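Local coordinates for mandelate racemase/muconate lactonizing protein (PDB 3QLD) that is of unknown specific function but shows the two-domain build of the enolase superfamily, with an N-terminal alpha-plus-beta domain packed against a TIM-barrel-type domain, at residues V7-L11 against T61-W65; I42-S46 against V356-R362. All coordinates share one frame; numbering follows the deposited sequence.

Contact 1 of 2, residues V7-L11 against T61-W65. With SO4 (sulfate ion), chain E.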
ATOM      1  N   VAL A   7     -19.011  -9.440 -14.148  1.00 26.49           N
ATOM      2  CA  VAL A   7     -18.716 -10.783 -13.667  1.00 25.74           C
ATOM      3  C   VAL A   7     -17.195 -10.874 -13.349  1.00 25.94           C
ATOM      4  O   VAL A   7     -16.368 -10.588 -14.196  1.00 26.21           O
ATOM      5  CB  VAL A   7     -19.037 -11.863 -14.750  1.00 26.33           C
ATOM      6  CG1 VAL A   7     -18.727 -13.239 -14.222  1.00 28.08           C
ATOM      7  CG2 VAL A   7     -20.522 -11.734 -15.248  1.00 24.79           C
ATOM      8  N   LEU A   8     -16.872 -11.309 -12.149  1.00 24.22           N
ATOM      9  CA  LEU A   8     -15.485 -11.539 -11.751  1.00 23.92           C
ATOM     10  C   LEU A   8     -15.239 -12.986 -11.787  1.00 24.54           C
ATOM     11  O   LEU A   8     -15.986 -13.801 -11.223  1.00 26.15           O
ATOM     12  CB  LEU A   8     -15.227 -11.006 -10.332  1.00 22.85           C
ATOM     13  CG  LEU A   8     -15.652  -9.566 -10.085  1.00 27.06           C
ATOM     14  CD1 LEU A   8     -15.506  -9.182  -8.587  1.00 27.96           C
ATOM     15  CD2 LEU A   8     -14.677  -8.781 -10.899  1.00 21.90           C
ATOM     16  N   HIS A   9     -14.120 -13.335 -12.394  1.00 25.45           N
ATOM     17  CA  HIS A   9     -13.756 -14.696 -12.504  1.00 26.26           C
ATOM     18  C   HIS A   9     -12.433 -14.889 -11.787  1.00 26.13           C
ATOM     19  O   HIS A   9     -11.441 -14.302 -12.179  1.00 25.37           O
ATOM     20  CB  HIS A   9     -13.457 -15.011 -13.979  1.00 26.87           C
ATOM     21  CG  HIS A   9     -14.598 -14.719 -14.899  1.00 27.41           C
ATOM     22  ND1 HIS A   9     -15.603 -15.645 -15.130  1.00 30.15           N
ATOM     23  CD2 HIS A   9     -14.911 -13.619 -15.631  1.00 29.48           C
ATOM     24  CE1 HIS A   9     -16.480 -15.130 -15.987  1.00 28.35           C
ATOM     25  NE2 HIS A   9     -16.096 -13.891 -16.288  1.00 30.71           N
ATOM     26  N   ARG A  10     -12.402 -15.788 -10.820  1.00 26.38           N
ATOM     27  CA  ARG A  10     -11.152 -16.231 -10.192  1.00 25.39           C
ATOM     28  C   ARG A  10     -10.626 -17.504 -10.832  1.00 28.03           C
ATOM     29  O   ARG A  10     -11.308 -18.547 -10.843  1.00 27.99           O
ATOM     30  CB  ARG A  10     -11.327 -16.425  -8.667  1.00 25.07           C
ATOM     31  CG  ARG A  10      -9.972 -16.336  -7.987  1.00 25.83           C
ATOM     32  CD  ARG A  10     -10.181 -16.572  -6.501  1.00 33.08           C
ATOM     33  NE  ARG A  10      -8.891 -16.723  -5.885  1.00 31.94           N
ATOM     34  CZ  ARG A  10      -8.630 -16.294  -4.663  1.00 34.20           C
ATOM     35  NH1 ARG A  10      -7.400 -16.428  -4.170  1.00 33.36           N
ATOM     36  NH2 ARG A  10      -9.604 -15.707  -3.989  1.00 31.24           N
ATOM     37  N   LEU A  11      -9.422 -17.423 -11.386  1.00 27.13           N
ATOM     38  CA  LEU A  11      -8.887 -18.459 -12.208  1.00 28.38           C
ATOM     39  C   LEU A  11      -7.677 -19.103 -11.548  1.00 29.25           C
ATOM     40  O   LEU A  11      -6.933 -18.457 -10.772  1.00 27.30           O
ATOM     41  CB  LEU A  11      -8.476 -17.884 -13.566  1.00 29.97           C
ATOM     42  CG  LEU A  11      -9.483 -17.872 -14.719  1.00 33.33           C
ATOM     43  CD1 LEU A  11     -10.795 -17.271 -14.379  1.00 35.50           C
ATOM     44  CD2 LEU A  11      -8.884 -17.215 -15.954  1.00 33.60           C
ATOM     45  N   THR A  61      -4.006 -11.941  -4.609  1.00 20.32           N
ATOM     46  CA  THR A  61      -5.259 -12.411  -5.226  1.00 22.15           C
ATOM     47  C   THR A  61      -6.411 -12.342  -4.248  1.00 21.55           C
ATOM     48  O   THR A  61      -7.482 -11.862  -4.576  1.00 20.46           O
ATOM     49  CB  THR A  61      -5.178 -13.831  -5.727  1.00 23.21           C
ATOM     50  OG1 THR A  61      -3.947 -13.984  -6.399  1.00 24.30           O
ATOM     51  CG2 THR A  61      -6.325 -14.068  -6.791  1.00 25.93           C
ATOM     52  N   ASP A  62      -6.140 -12.769  -3.015  1.00 20.50           N
ATOM     53  CA  ASP A  62      -7.168 -12.841  -1.995  1.00 21.09           C
ATOM     54  C   ASP A  62      -7.730 -11.477  -1.652  1.00 19.45           C
ATOM     55  O   ASP A  62      -8.976 -11.285  -1.512  1.00 19.96           O
ATOM     56  CB  ASP A  62      -6.585 -13.482  -0.700  1.00 21.46           C
ATOM     57  CG  ASP A  62      -6.590 -14.996  -0.712  1.00 25.27           C
ATOM     58  OD1 ASP A  62      -7.303 -15.637  -1.523  1.00 29.26           O
ATOM     59  OD2 ASP A  62      -5.842 -15.555   0.109  1.00 25.88           O
ATOM     60  N   THR A  63      -6.845 -10.526  -1.481  1.00 18.62           N
ATOM     61  CA  THR A  63      -7.251  -9.218  -1.051  1.00 19.46           C
ATOM     62  C   THR A  63      -7.858  -8.422  -2.219  1.00 19.58           C
ATOM     63  O   THR A  63      -8.828  -7.694  -2.001  1.00 17.14           O
ATOM     64  CB  THR A  63      -6.135  -8.408  -0.366  1.00 21.58           C
ATOM     65  OG1 THR A  63      -5.019  -8.286  -1.245  1.00 19.97           O
ATOM     66  CG2 THR A  63      -5.677  -9.144   0.967  1.00 21.47           C
ATOM     67  N   ALA A  64      -7.308  -8.617  -3.419  1.00 19.15           N
ATOM     68  CA  ALA A  64      -7.881  -7.958  -4.599  1.00 18.93           C
ATOM     69  C   ALA A  64      -9.346  -8.463  -4.845  1.00 19.31           C
ATOM     70  O   ALA A  64     -10.238  -7.715  -5.217  1.00 20.48           O
ATOM     71  CB  ALA A  64      -6.942  -8.244  -5.887  1.00 17.97           C
ATOM     72  N   TRP A  65      -9.579  -9.738  -4.622  1.00 19.26           N
ATOM     73  CA  TRP A  65     -10.924 -10.296  -4.843  1.00 20.16           C
ATOM     74  C   TRP A  65     -11.915  -9.578  -3.945  1.00 19.61           C
ATOM     75  O   TRP A  65     -12.954  -9.045  -4.387  1.00 20.26           O
ATOM     76  CB  TRP A  65     -10.871 -11.804  -4.548  1.00 19.46           C
ATOM     77  CG  TRP A  65     -12.255 -12.445  -4.703  1.00 24.97           C
ATOM     78  CD1 TRP A  65     -13.204 -12.705  -3.701  1.00 28.01           C
ATOM     79  CD2 TRP A  65     -12.853 -12.831  -5.934  1.00 23.36           C
ATOM     80  NE1 TRP A  65     -14.356 -13.248  -4.286  1.00 27.91           N
ATOM     81  CE2 TRP A  65     -14.152 -13.347  -5.641  1.00 24.99           C
ATOM     82  CE3 TRP A  65     -12.399 -12.816  -7.279  1.00 25.93           C
ATOM     83  CZ2 TRP A  65     -15.000 -13.858  -6.643  1.00 27.50           C
ATOM     84  CZ3 TRP A  65     -13.240 -13.334  -8.260  1.00 28.91           C
ATOM     85  CH2 TRP A  65     -14.511 -13.846  -7.936  1.00 28.15           C
TER
HETATM   86  S   SO4 E 403     -16.635 -13.536  -1.273  1.00 70.50           S
HETATM   87  O1  SO4 E 403     -16.746 -13.760  -2.726  1.00 67.47           O
HETATM   88  O2  SO4 E 403     -15.383 -12.875  -0.898  1.00 67.52           O
HETATM   89  O3  SO4 E 403     -17.748 -12.678  -0.825  1.00 67.89           O
HETATM   90  O4  SO4 E 403     -16.689 -14.860  -0.629  1.00 69.46           O
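OD1 of D62 is gripped by the guanidinium of R10. R10 NH1 makes the strong bond of this salt bridge, 2.8 Å to D62 OD1 with an N-H...O angle of 164°, whereas R10 NH2 adds only a weak, bent one at 3.4 Å to the same oxygen. The carboxylate lies at the edge of the guanidinium, but the two planes are twisted 63° apart and D62 OD1 is approached from above its own plane, so this is not the flat two-oxygen pairing. R10 gets there by reach: CG stands anti to the backbone N (chi1 -158°) and the chain runs extended to NE, carrying the charge from the strand to the helix. Over one face of the guanidinium lies T61, its CG2 3.7 Å from R10 NH1; Q30 also bonds that nitrogen.

W65, one helical turn beyond T61, points its six-membered ring at the strand. Its CZ3 is 3.7 Å from R10 CB and equally far from L8 CB, while the ring edge meets the L8 carbonyl, with CH2 3.6 Å from L8 O. From the pyrrole side, W65 NE1 donates an almost straight bond of 2.9 Å to O1 of a sulfate, probably from the crystallisation liquor, which is also bonded by H70 and by H384 of the C-terminal histidine tag.

The contact thus lays the first turn of helix 61-80 antiparallel to strand 3-15. Since D62 OD2 bonds H71 of the second subunit, one carboxylate links the sheet–helix packing to the dimer interface, and the arginine probably stabilises its negative charge there.

Contact 2 of 2, residues I42-S46 against V356-R362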
ATOM      1  N   ILE A  42     -22.398  -6.213 -25.625  1.00 30.06           N
ATOM      2  CA  ILE A  42     -21.016  -5.777 -25.900  1.00 30.03           C
ATOM      3  C   ILE A  42     -20.232  -5.846 -24.565  1.00 28.87           C
ATOM      4  O   ILE A  42     -20.783  -5.538 -23.514  1.00 25.98           O
ATOM      5  CB  ILE A  42     -20.967  -4.387 -26.543  1.00 31.01           C
ATOM      6  CG1 ILE A  42     -21.776  -4.413 -27.892  1.00 30.63           C
ATOM      7  CG2 ILE A  42     -19.502  -3.888 -26.684  1.00 32.40           C
ATOM      8  CD1 ILE A  42     -21.036  -5.088 -29.032  1.00 33.76           C
ATOM      9  N   GLU A  43     -19.016  -6.371 -24.658  1.00 28.14           N
ATOM     10  CA  GLU A  43     -18.234  -6.805 -23.471  1.00 30.03           C
ATOM     11  C   GLU A  43     -16.880  -6.155 -23.373  1.00 30.64           C
ATOM     12  O   GLU A  43     -16.202  -5.983 -24.371  1.00 29.35           O
ATOM     13  CB  GLU A  43     -17.983  -8.300 -23.501  1.00 30.75           C
ATOM     14  CG  GLU A  43     -19.277  -9.023 -23.314  1.00 32.15           C
ATOM     15  CD  GLU A  43     -19.146 -10.495 -23.175  1.00 36.28           C
ATOM     16  OE1 GLU A  43     -18.027 -11.027 -23.061  1.00 39.72           O
ATOM     17  OE2 GLU A  43     -20.220 -11.152 -23.213  1.00 43.50           O
ATOM     18  N   GLY A  44     -16.445  -5.871 -22.138  1.00 29.49           N
ATOM     19  CA  GLY A  44     -15.037  -5.605 -21.920  1.00 29.22           C
ATOM     20  C   GLY A  44     -14.432  -6.585 -20.901  1.00 28.76           C
ATOM     21  O   GLY A  44     -15.132  -7.013 -19.982  1.00 29.29           O
ATOM     22  N   TRP A  45     -13.173  -6.990 -21.111  1.00 27.59           N
ATOM     23  CA  TRP A  45     -12.395  -7.821 -20.165  1.00 28.24           C
ATOM     24  C   TRP A  45     -11.097  -7.146 -19.717  1.00 26.27           C
ATOM     25  O   TRP A  45     -10.527  -6.324 -20.468  1.00 26.53           O
ATOM     26  CB  TRP A  45     -11.981  -9.151 -20.809  1.00 27.95           C
ATOM     27  CG  TRP A  45     -13.176 -10.028 -21.134  1.00 30.32           C
ATOM     28  CD1 TRP A  45     -14.150  -9.779 -22.064  1.00 33.18           C
ATOM     29  CD2 TRP A  45     -13.505 -11.275 -20.525  1.00 33.08           C
ATOM     30  NE1 TRP A  45     -15.080 -10.797 -22.056  1.00 33.69           N
ATOM     31  CE2 TRP A  45     -14.712 -11.731 -21.124  1.00 31.50           C
ATOM     32  CE3 TRP A  45     -12.913 -12.050 -19.502  1.00 31.75           C
ATOM     33  CZ2 TRP A  45     -15.318 -12.947 -20.773  1.00 32.01           C
ATOM     34  CZ3 TRP A  45     -13.517 -13.267 -19.160  1.00 31.46           C
ATOM     35  CH2 TRP A  45     -14.704 -13.707 -19.797  1.00 33.09           C
ATOM     36  N   SER A  46     -10.590  -7.547 -18.546  1.00 24.89           N
ATOM     37  CA  SER A  46      -9.251  -7.127 -18.083  1.00 25.31           C
ATOM     38  C   SER A  46      -8.773  -8.115 -17.075  1.00 25.06           C
ATOM     39  O   SER A  46      -9.549  -8.977 -16.648  1.00 22.26           O
ATOM     40  CB  SER A  46      -9.319  -5.787 -17.383  1.00 24.80           C
ATOM     41  OG  SER A  46     -10.072  -5.918 -16.197  1.00 27.17           O
ATOM     42  N   VAL A 356     -10.481  -6.971 -26.241  1.00 34.33           N
ATOM     43  CA  VAL A 356     -10.101  -8.375 -26.285  1.00 32.95           C
ATOM     44  C   VAL A 356     -11.248  -9.398 -26.222  1.00 31.04           C
ATOM     45  O   VAL A 356     -10.993 -10.580 -26.338  1.00 31.20           O
ATOM     46  CB  VAL A 356      -9.048  -8.672 -25.201  1.00 32.44           C
ATOM     47  CG1 VAL A 356      -9.708  -8.673 -23.823  1.00 35.24           C
ATOM     48  CG2 VAL A 356      -8.383  -9.957 -25.459  1.00 32.96           C
ATOM     49  N   ALA A 357     -12.493  -8.975 -26.043  1.00 32.58           N
ATOM     50  CA  ALA A 357     -13.596  -9.941 -25.813  1.00 33.79           C
ATOM     51  C   ALA A 357     -13.662 -11.079 -26.824  1.00 35.25           C
ATOM     52  O   ALA A 357     -13.776 -12.260 -26.430  1.00 35.59           O
ATOM     53  CB  ALA A 357     -14.988  -9.217 -25.648  1.00 33.19           C
ATOM     54  N   ASP A 358     -13.501 -10.742 -28.113  1.00 36.32           N
ATOM     55  CA  ASP A 358     -13.655 -11.708 -29.242  1.00 37.79           C
ATOM     56  C   ASP A 358     -12.590 -12.788 -29.292  1.00 37.06           C
ATOM     57  O   ASP A 358     -12.801 -13.834 -29.909  1.00 37.19           O
ATOM     58  CB  ASP A 358     -13.671 -10.988 -30.601  1.00 38.51           C
ATOM     59  CG  ASP A 358     -15.009 -10.305 -30.872  1.00 42.72           C
ATOM     60  OD1 ASP A 358     -15.931 -10.513 -30.038  1.00 44.29           O
ATOM     61  OD2 ASP A 358     -15.164  -9.594 -31.918  1.00 47.71           O
ATOM     62  N   TRP A 359     -11.482 -12.515 -28.598  1.00 35.04           N
ATOM     63  CA  TRP A 359     -10.338 -13.352 -28.507  1.00 34.70           C
ATOM     64  C   TRP A 359     -10.371 -14.315 -27.312  1.00 33.15           C
ATOM     65  O   TRP A 359      -9.596 -15.242 -27.255  1.00 33.52           O
ATOM     66  CB  TRP A 359      -9.081 -12.485 -28.401  1.00 35.97           C
ATOM     67  CG  TRP A 359      -8.694 -11.841 -29.661  1.00 39.06           C
ATOM     68  CD1 TRP A 359      -9.413 -11.837 -30.841  1.00 40.12           C
ATOM     69  CD2 TRP A 359      -7.496 -11.071 -29.920  1.00 39.20           C
ATOM     70  NE1 TRP A 359      -8.734 -11.129 -31.800  1.00 38.51           N
ATOM     71  CE2 TRP A 359      -7.557 -10.654 -31.280  1.00 41.36           C
ATOM     72  CE3 TRP A 359      -6.381 -10.694 -29.149  1.00 41.85           C
ATOM     73  CZ2 TRP A 359      -6.552  -9.881 -31.880  1.00 41.54           C
ATOM     74  CZ3 TRP A 359      -5.362  -9.900 -29.761  1.00 42.12           C
ATOM     75  CH2 TRP A 359      -5.460  -9.512 -31.106  1.00 42.89           C
ATOM     76  N   VAL A 360     -11.271 -14.093 -26.368  1.00 33.24           N
ATOM     77  CA  VAL A 360     -11.376 -14.909 -25.174  1.00 32.74           C
ATOM     78  C   VAL A 360     -12.019 -16.282 -25.401  1.00 33.42           C
ATOM     79  O   VAL A 360     -13.138 -16.378 -25.943  1.00 34.97           O
ATOM     80  CB  VAL A 360     -12.142 -14.148 -24.070  1.00 32.53           C
ATOM     81  CG1 VAL A 360     -12.234 -15.023 -22.803  1.00 35.15           C
ATOM     82  CG2 VAL A 360     -11.462 -12.800 -23.748  1.00 34.11           C
ATOM     83  N   ASP A 361     -11.320 -17.323 -24.961  1.00 34.11           N
ATOM     84  CA  ASP A 361     -11.828 -18.718 -24.954  1.00 34.84           C
ATOM     85  C   ASP A 361     -12.680 -18.902 -23.701  1.00 35.12           C
ATOM     86  O   ASP A 361     -12.145 -19.090 -22.586  1.00 33.36           O
ATOM     87  CB  ASP A 361     -10.661 -19.713 -25.032  1.00 34.06           C
ATOM     88  CG  ASP A 361     -11.115 -21.204 -25.127  1.00 36.94           C
ATOM     89  OD1 ASP A 361     -12.256 -21.515 -24.778  1.00 38.95           O
ATOM     90  OD2 ASP A 361     -10.300 -22.053 -25.530  1.00 36.93           O
ATOM     91  N   ARG A 362     -13.993 -18.809 -23.906  1.00 36.19           N
ATOM     92  CA  ARG A 362     -14.970 -18.970 -22.833  1.00 37.39           C
ATOM     93  C   ARG A 362     -14.867 -20.314 -22.166  1.00 37.11           C
ATOM     94  O   ARG A 362     -15.050 -20.394 -20.951  1.00 37.86           O
ATOM     95  CB  ARG A 362     -16.419 -18.708 -23.304  1.00 38.39           C
ATOM     96  CG  ARG A 362     -16.765 -17.317 -23.959  1.00 42.87           C
ATOM     97  CD  ARG A 362     -15.828 -16.178 -23.572  1.00 43.56           C
ATOM     98  NE  ARG A 362     -16.374 -14.832 -23.839  1.00 48.40           N
ATOM     99  CZ  ARG A 362     -16.093 -14.111 -24.931  1.00 47.63           C
ATOM    100  NH1 ARG A 362     -15.296 -14.604 -25.886  1.00 47.19           N
ATOM    101  NH2 ARG A 362     -16.609 -12.892 -25.074  1.00 48.24           N
TER
HETATM  102  O   HOH W   1     -13.663  -6.373 -25.588  1.00 28.59           O
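E43 and R362 reach for each other from opposite directions, NH2 of R362 donating to OE1 of E43 over 3.1 Å as one bond of a salt bridge. The oxygen lies close to the guanidinium plane, yet the nitrogen comes in well above the carboxylate plane. W45 NE1 instead uses the anti lone pair of E43 OE1, also at 3.1 Å, with the oxygen near the indole plane; Q35 NE2 is a further donor.

E43 CG lies beside the backbone N (chi1 -68°) and the chain then extends, which together bring OE1 to W45 NE1. The same turn at W45, CG anti to the carbonyl carbon (chi1 -65°), sets the indole against A357 and V360. R362 folds back: a nearly eclipsed chi2 of -24° bends the chain until NH1 reaches V360 O at 2.8 Å, with a weak bond to A357 O besides. Its guanidinium stands almost perpendicular to the indole, and NE approaches W45 CZ2 obliquely.

V360 presents both methyls to a single indole face. Its CG1 sits 4.1 Å from the centroid of the W45 six-membered ring in a CH-pi contact; CG2 lies toward the rim, nearest W45 CD2 and CG. A357 CB meets W45 CD1 at 3.7 Å, and V356 CG1 packs on W45 CB. A water takes the A357 N-H and donates to E43 O.

Three donors on E43 OE1 should favour a charged carboxylate, while the NE1 bond and V360 on its face limit the indole's rotation. Because D117 also accepts from the backbone nitrogens of both W45 and V356, the domain junction is joined by polar bonds as well as by apolar contact.

In the fold
From the N terminus, residues 7-11 come first on strand 3-15; the chain then passes through strand 25-38 and residues 42-46 before residues 61-65 close contact 1, enclosing a loop of 49 residues within the N-terminal domain. Contact 2 encloses 309 residues, closing only when the chain has run through the barrel domain and returned at 356-362. The segments alternate, so the loops cross rather than nest. Contact 1 ties the antiparallel sheet to helix 61-80; contact 2 ties that sheet to the late loop before helix 362-368. Their centres lie about 17 Å apart, yet they touch where the H9 ring meets that of W45, with H9 NE2 3.8 Å from W45 CH2.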